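HIAXHD3 (Humicola insolens, PDB 3ZXK) removes arabinofuranosyl side chains, probably from arabinoxylan, as a family 43 glycoside hydrolase. Local coordinates at residues A400-I410 against E474-S482. Residues are numbered along the deposited sequence; the frame is centred on the assembly and turned at random.
Sequences AVLFRDRAAYI and ERTTTFYYS
Arg406 NH1 donates to Glu474 OE1 at 3.0 Å, nearly straight at 167°, and also hydrogen-bonds to Ala497 O of strand 490-497. Arg406 NH2 reaches the second carboxylate oxygen, Glu474 OE2, at 3.1 Å, so the guanidinium takes the acid end-on. This salt bridge closes one end of a contact between the two sheets of the concanavalin A-like β-sandwich, where the hairpin of strands 396-403 and 406-415 packs over strand 476-482. Both oxygens lie near the guanidinium plane, but the carboxylate is turned 52° from it and OE1 is met from above. A leucine in place of Arg406 would probably leave the Glu474 carboxylate without its charged mate and Ala497 O without this donor. Phe479 projects from strand 476-482 toward the hairpin, its CZ 3.7 Å from Ala408 CB, while Leu402 CB comes to the ring edge. The Ile410 and Phe479 side chains slide past each other in opposite directions, Ile410 CG2 3.8 Å from Phe479 CD2; Met423 and Phe496 extend this apolar layer. With chi1 at 180°, CG of Leu402 is anti to the backbone N, carrying the CD2 branch out to meet Thr477 tip to tip. The buried Thr477 OG1 has no hydrogen-bonding partner in the model and rests 3.5 Å from Leu402 CD2. Ile410 CD1 sits 3.5 Å from Tyr480 O and 4.1 Å from Tyr481 CB, at the edge of the Tyr481 ring.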
ATOM      1  N   ALA A 400      -8.198   5.494 -18.391  1.00  4.58           N
ATOM      2  CA  ALA A 400      -8.296   5.533 -16.957  1.00  4.27           C
ATOM      3  C   ALA A 400      -9.016   4.276 -16.469  1.00  4.27           C
ATOM      4  O   ALA A 400     -10.157   4.013 -16.845  1.00  4.64           O
ATOM      5  CB  ALA A 400      -9.016   6.805 -16.495  1.00  4.62           C
ATOM      6  N   VAL A 401      -8.308   3.477 -15.680  1.00  4.12           N
ATOM      7  CA  VAL A 401      -8.785   2.206 -15.236  1.00  4.06           C
ATOM      8  C   VAL A 401      -9.049   2.181 -13.734  1.00  4.34           C
ATOM      9  O   VAL A 401      -8.295   2.755 -12.914  1.00  4.86           O
ATOM     10  CB  VAL A 401      -7.808   1.077 -15.679  1.00  4.05           C
ATOM     11  CG1 VAL A 401      -6.365   1.333 -15.140  1.00  4.03           C
ATOM     12  CG2 VAL A 401      -8.330  -0.328 -15.290  1.00  4.06           C
ATOM     13  N   LEU A 402     -10.157   1.529 -13.392  1.00  4.68           N
ATOM     14  CA  LEU A 402     -10.467   1.118 -12.031  1.00  4.50           C
ATOM     15  C   LEU A 402      -9.816  -0.259 -11.922  1.00  5.08           C
ATOM     16  O   LEU A 402     -10.341  -1.253 -12.467  1.00  5.43           O
ATOM     17  CB  LEU A 402     -11.981   1.040 -11.852  1.00  5.18           C
ATOM     18  CG  LEU A 402     -12.290   0.596 -10.423  1.00  5.11           C
ATOM     19  CD1 LEU A 402     -12.100   1.727  -9.423  1.00  5.01           C
ATOM     20  CD2 LEU A 402     -13.699   0.081 -10.306  1.00  6.84           C
ATOM     21  N   PHE A 403      -8.629  -0.298 -11.297  1.00  4.96           N
ATOM     22  CA  PHE A 403      -7.731  -1.428 -11.467  1.00  5.36           C
ATOM     23  C   PHE A 403      -7.731  -2.375 -10.279  1.00  5.58           C
ATOM     24  O   PHE A 403      -7.496  -1.981  -9.153  1.00  6.20           O
ATOM     25  CB  PHE A 403      -6.288  -0.926 -11.744  1.00  5.20           C
ATOM     26  CG  PHE A 403      -5.351  -2.025 -12.176  1.00  6.40           C
ATOM     27  CD1 PHE A 403      -5.356  -2.500 -13.500  1.00  8.89           C
ATOM     28  CD2 PHE A 403      -4.469  -2.600 -11.265  1.00  7.28           C
ATOM     29  CE1 PHE A 403      -4.497  -3.541 -13.881  1.00  9.15           C
ATOM     30  CE2 PHE A 403      -3.618  -3.643 -11.643  1.00  8.29           C
ATOM     31  CZ  PHE A 403      -3.627  -4.110 -12.952  1.00  9.38           C
ATOM     32  N   ARG A 404      -7.980  -3.641 -10.573  1.00  5.09           N
ATOM     33  CA  ARG A 404      -7.894  -4.748  -9.629  1.00  5.14           C
ATOM     34  C   ARG A 404      -8.137  -6.018 -10.458  1.00  6.17           C
ATOM     35  O   ARG A 404      -8.146  -5.984 -11.700  1.00  7.02           O
ATOM     36  CB  ARG A 404      -8.905  -4.599  -8.485  1.00  4.98           C
ATOM     37  CG  ARG A 404      -8.452  -5.231  -7.189  1.00  4.79           C
ATOM     38  CD  ARG A 404      -9.584  -5.367  -6.185  1.00  5.85           C
ATOM     39  NE  ARG A 404      -9.142  -5.891  -4.894  1.00  6.18           N
ATOM     40  CZ  ARG A 404      -9.481  -7.078  -4.375  1.00  5.97           C
ATOM     41  NH1 ARG A 404     -10.222  -7.957  -5.051  1.00  7.49           N
ATOM     42  NH2 ARG A 404      -9.076  -7.393  -3.148  1.00  7.01           N
ATOM     43  N   ASP A 405      -8.368  -7.137  -9.775  1.00  5.98           N
ATOM     44  CA  ASP A 405      -8.626  -8.414 -10.455  1.00  6.59           C
ATOM     45  C   ASP A 405      -9.985  -8.477 -11.189  1.00  7.41           C
ATOM     46  O   ASP A 405     -10.156  -9.326 -12.046  1.00  7.95           O
ATOM     47  CB  ASP A 405      -8.516  -9.590  -9.480  1.00  6.93           C
ATOM     48  CG  ASP A 405      -9.450  -9.471  -8.287  1.00  7.46           C
ATOM     49  OD1 ASP A 405      -9.739  -8.342  -7.837  1.00  6.28           O
ATOM     50  OD2 ASP A 405      -9.869 -10.531  -7.786  1.00 10.48           O
ATOM     51  N   ARG A 406     -10.938  -7.618 -10.826  1.00  6.74           N
ATOM     52  CA  ARG A 406     -12.151  -7.376 -11.641  1.00  6.54           C
ATOM     53  C   ARG A 406     -12.147  -5.902 -11.962  1.00  6.29           C
ATOM     54  O   ARG A 406     -12.345  -5.073 -11.082  1.00  7.64           O
ATOM     55  CB  ARG A 406     -13.431  -7.727 -10.877  1.00  7.06           C
ATOM     56  CG  ARG A 406     -14.668  -7.782 -11.778  1.00  8.22           C
ATOM     57  CD  ARG A 406     -15.939  -7.463 -11.027  1.00  9.26           C
ATOM     58  NE  ARG A 406     -16.321  -8.607 -10.201  1.00 10.08           N
ATOM     59  CZ  ARG A 406     -17.329  -8.608  -9.343  1.00 11.36           C
ATOM     60  NH1 ARG A 406     -18.101  -7.521  -9.227  1.00 11.50           N
ATOM     61  NH2 ARG A 406     -17.578  -9.699  -8.630  1.00 14.19           N
ATOM     62  N   ALA A 407     -11.911  -5.568 -13.224  1.00  5.54           N
ATOM     63  CA  ALA A 407     -11.596  -4.188 -13.604  1.00  5.53           C
ATOM     64  C   ALA A 407     -12.501  -3.629 -14.713  1.00  5.25           C
ATOM     65  O   ALA A 407     -13.158  -4.360 -15.428  1.00  6.62           O
ATOM     66  CB  ALA A 407     -10.135  -4.116 -14.020  1.00  5.71           C
ATOM     67  N   ALA A 408     -12.474  -2.312 -14.898  1.00  4.64           N
ATOM     68  CA  ALA A 408     -13.201  -1.641 -15.976  1.00  4.22           C
ATOM     69  C   ALA A 408     -12.454  -0.365 -16.234  1.00  3.89           C
ATOM     70  O   ALA A 408     -11.728   0.132 -15.349  1.00  4.04           O
ATOM     71  CB  ALA A 408     -14.651  -1.320 -15.572  1.00  4.99           C
ATOM     72  N   TYR A 409     -12.650   0.199 -17.421  1.00  4.07           N
ATOM     73  CA  TYR A 409     -12.000   1.441 -17.772  1.00  4.00           C
ATOM     74  C   TYR A 409     -12.803   2.287 -18.743  1.00  4.31           C
ATOM     75  O   TYR A 409     -13.714   1.775 -19.404  1.00  4.48           O
ATOM     76  CB  TYR A 409     -10.596   1.210 -18.310  1.00  4.15           C
ATOM     77  CG  TYR A 409     -10.398   0.548 -19.667  1.00  3.98           C
ATOM     78  CD1 TYR A 409     -10.684   1.238 -20.873  1.00  4.23           C
ATOM     79  CD2 TYR A 409      -9.826  -0.723 -19.767  1.00  4.45           C
ATOM     80  CE1 TYR A 409     -10.422   0.668 -22.115  1.00  4.78           C
ATOM     81  CE2 TYR A 409      -9.550  -1.305 -20.998  1.00  4.53           C
ATOM     82  CZ  TYR A 409      -9.876  -0.605 -22.171  1.00  4.41           C
ATOM     83  OH  TYR A 409      -9.578  -1.113 -23.400  1.00  4.89           O
ATOM     84  N   ILE A 410     -12.482   3.585 -18.780  1.00  4.54           N
ATOM     85  CA  ILE A 410     -12.951   4.459 -19.840  1.00  4.59           C
ATOM     86  C   ILE A 410     -11.675   4.943 -20.538  1.00  4.38           C
ATOM     87  O   ILE A 410     -10.661   5.259 -19.879  1.00  4.59           O
ATOM     88  CB  ILE A 410     -13.810   5.632 -19.320  1.00  4.92           C
ATOM     89  CG1 ILE A 410     -14.412   6.397 -20.509  1.00  5.08           C
ATOM     90  CG2 ILE A 410     -13.013   6.525 -18.366  1.00  5.10           C
ATOM     91  CD1 ILE A 410     -15.495   7.378 -20.114  1.00  6.83           C
ATOM     92  N   GLU A 474     -22.483  -5.385  -3.598  1.00 10.59           N
ATOM     93  CA  GLU A 474     -21.287  -4.913  -4.302  1.00  9.63           C
ATOM     94  C   GLU A 474     -21.453  -3.436  -4.624  1.00  9.04           C
ATOM     95  O   GLU A 474     -22.497  -3.016  -5.109  1.00 11.49           O
ATOM     96  CB  GLU A 474     -21.029  -5.728  -5.582  1.00 10.46           C
ATOM     97  CG  GLU A 474     -20.592  -7.150  -5.296  1.00 11.83           C
ATOM     98  CD  GLU A 474     -20.229  -7.948  -6.539  1.00 14.34           C
ATOM     99  OE1 GLU A 474     -20.619  -7.556  -7.656  1.00 14.25           O
ATOM    100  OE2 GLU A 474     -19.550  -8.993  -6.404  1.00 16.09           O
ATOM    101  N   ARG A 475     -20.438  -2.647  -4.319  1.00  7.45           N
ATOM    102  CA  ARG A 475     -20.454  -1.234  -4.643  1.00  7.30           C
ATOM    103  C   ARG A 475     -20.257  -1.032  -6.141  1.00  6.98           C
ATOM    104  O   ARG A 475     -19.828  -1.935  -6.873  1.00  6.95           O
ATOM    105  CB  ARG A 475     -19.312  -0.527  -3.914  1.00  7.22           C
ATOM    106  CG  ARG A 475     -19.299  -0.680  -2.406  1.00  7.65           C
ATOM    107  CD  ARG A 475     -20.595  -0.181  -1.778  1.00  8.79           C
ATOM    108  NE  ARG A 475     -20.626  -0.458  -0.342  1.00  8.77           N
ATOM    109  CZ  ARG A 475     -21.734  -0.560   0.386  1.00 10.28           C
ATOM    110  NH1 ARG A 475     -22.934  -0.410  -0.176  1.00 12.72           N
ATOM    111  NH2 ARG A 475     -21.642  -0.842   1.674  1.00 11.91           N
ATOM    112  N   THR A 476     -20.574   0.168  -6.608  1.00  7.03           N
ATOM    113  CA  THR A 476     -20.404   0.434  -8.028  1.00  7.87           C
ATOM    114  C   THR A 476     -19.589   1.702  -8.287  1.00  8.22           C
ATOM    115  O   THR A 476     -19.508   2.630  -7.448  1.00  9.10           O
ATOM    116  CB  THR A 476     -21.757   0.562  -8.758  1.00  9.09           C
ATOM    117  OG1 THR A 476     -22.477   1.661  -8.196  1.00 12.46           O
ATOM    118  CG2 THR A 476     -22.588  -0.718  -8.636  1.00 10.29           C
ATOM    119  N   THR A 477     -18.976   1.704  -9.465  1.00  7.63           N
ATOM    120  CA  THR A 477     -18.215   2.820 -10.003  1.00  7.05           C
ATOM    121  C   THR A 477     -18.813   3.236 -11.336  1.00  6.78           C
ATOM    122  O   THR A 477     -19.257   2.390 -12.134  1.00  7.32           O
ATOM    123  CB  THR A 477     -16.742   2.408 -10.216  1.00  7.77           C
ATOM    124  OG1 THR A 477     -16.113   2.263  -8.939  1.00  7.94           O
ATOM    125  CG2 THR A 477     -15.967   3.459 -11.040  1.00  8.85           C
ATOM    126  N   THR A 478     -18.826   4.547 -11.568  1.00  6.99           N
ATOM    127  CA  THR A 478     -19.272   5.110 -12.857  1.00  6.72           C
ATOM    128  C   THR A 478     -18.144   5.880 -13.555  1.00  5.75           C
ATOM    129  O   THR A 478     -17.194   6.321 -12.910  1.00  6.65           O
ATOM    130  CB  THR A 478     -20.526   5.982 -12.705  1.00  8.23           C
ATOM    131  OG1 THR A 478     -20.331   6.969 -11.687  1.00 10.66           O
ATOM    132  CG2 THR A 478     -21.741   5.081 -12.337  1.00  9.42           C
ATOM    133  N   PHE A 479     -18.240   5.990 -14.881  1.00  5.44           N
ATOM    134  CA  PHE A 479     -17.189   6.559 -15.708  1.00  4.86           C
ATOM    135  C   PHE A 479     -17.728   7.723 -16.552  1.00  5.14           C
ATOM    136  O   PHE A 479     -18.871   7.670 -17.036  1.00  5.21           O
ATOM    137  CB  PHE A 479     -16.610   5.479 -16.634  1.00  4.82           C
ATOM    138  CG  PHE A 479     -15.920   4.339 -15.904  1.00  4.70           C
ATOM    139  CD1 PHE A 479     -16.631   3.223 -15.448  1.00  5.41           C
ATOM    140  CD2 PHE A 479     -14.549   4.381 -15.679  1.00  4.76           C
ATOM    141  CE1 PHE A 479     -15.997   2.191 -14.759  1.00  6.27           C
ATOM    142  CE2 PHE A 479     -13.905   3.345 -15.010  1.00  5.69           C
ATOM    143  CZ  PHE A 479     -14.627   2.256 -14.530  1.00  5.40           C
ATOM    144  N   TYR A 480     -16.903   8.753 -16.731  1.00  5.47           N
ATOM    145  CA  TYR A 480     -17.294   9.964 -17.457  1.00  5.82           C
ATOM    146  C   TYR A 480     -16.131  10.473 -18.298  1.00  5.49           C
ATOM    147  O   TYR A 480     -14.977  10.180 -17.997  1.00  4.87           O
ATOM    148  CB  TYR A 480     -17.672  11.080 -16.466  1.00  6.17           C
ATOM    149  CG  TYR A 480     -18.684  10.664 -15.429  1.00  7.40           C
ATOM    150  CD1 TYR A 480     -18.287   9.876 -14.344  1.00  7.66           C
ATOM    151  CD2 TYR A 480     -20.037  11.037 -15.531  1.00  9.01           C
ATOM    152  CE1 TYR A 480     -19.175   9.469 -13.399  1.00 10.91           C
ATOM    153  CE2 TYR A 480     -20.957  10.627 -14.570  1.00 11.38           C
ATOM    154  CZ  TYR A 480     -20.502   9.818 -13.514  1.00 11.91           C
ATOM    155  OH  TYR A 480     -21.324   9.347 -12.526  1.00 14.85           O
ATOM    156  N   TYR A 481     -16.459  11.213 -19.355  1.00  5.87           N
ATOM    157  CA  TYR A 481     -15.434  11.910 -20.112  1.00  5.70           C
ATOM    158  C   TYR A 481     -15.825  13.353 -20.318  1.00  6.85           C
ATOM    159  O   TYR A 481     -17.005  13.690 -20.246  1.00  7.22           O
ATOM    160  CB  TYR A 481     -15.186  11.228 -21.470  1.00  6.24           C
ATOM    161  CG  TYR A 481     -16.372  11.342 -22.423  1.00  6.83           C
ATOM    162  CD1 TYR A 481     -16.508  12.437 -23.301  1.00  7.80           C
ATOM    163  CD2 TYR A 481     -17.364  10.363 -22.447  1.00  7.01           C
ATOM    164  CE1 TYR A 481     -17.607  12.548 -24.144  1.00  8.77           C
ATOM    165  CE2 TYR A 481     -18.439  10.458 -23.324  1.00  8.17           C
ATOM    166  CZ  TYR A 481     -18.568  11.560 -24.156  1.00  9.65           C
ATOM    167  OH  TYR A 481     -19.647  11.658 -25.032  1.00 13.17           O
ATOM    168  N   SER A 482     -14.807  14.180 -20.541  1.00  7.38           N
ATOM    169  CA  SER A 482     -14.966  15.559 -20.987  1.00  9.21           C
ATOM    170  C   SER A 482     -14.063  15.845 -22.167  1.00 10.69           C
ATOM    171  O   SER A 482     -12.866  15.556 -22.146  1.00 10.77           O
ATOM    172  CB  SER A 482     -14.672  16.568 -19.875  1.00 10.63           C
ATOM    173  OG  SER A 482     -14.748  17.894 -20.384  1.00 11.33           O
TER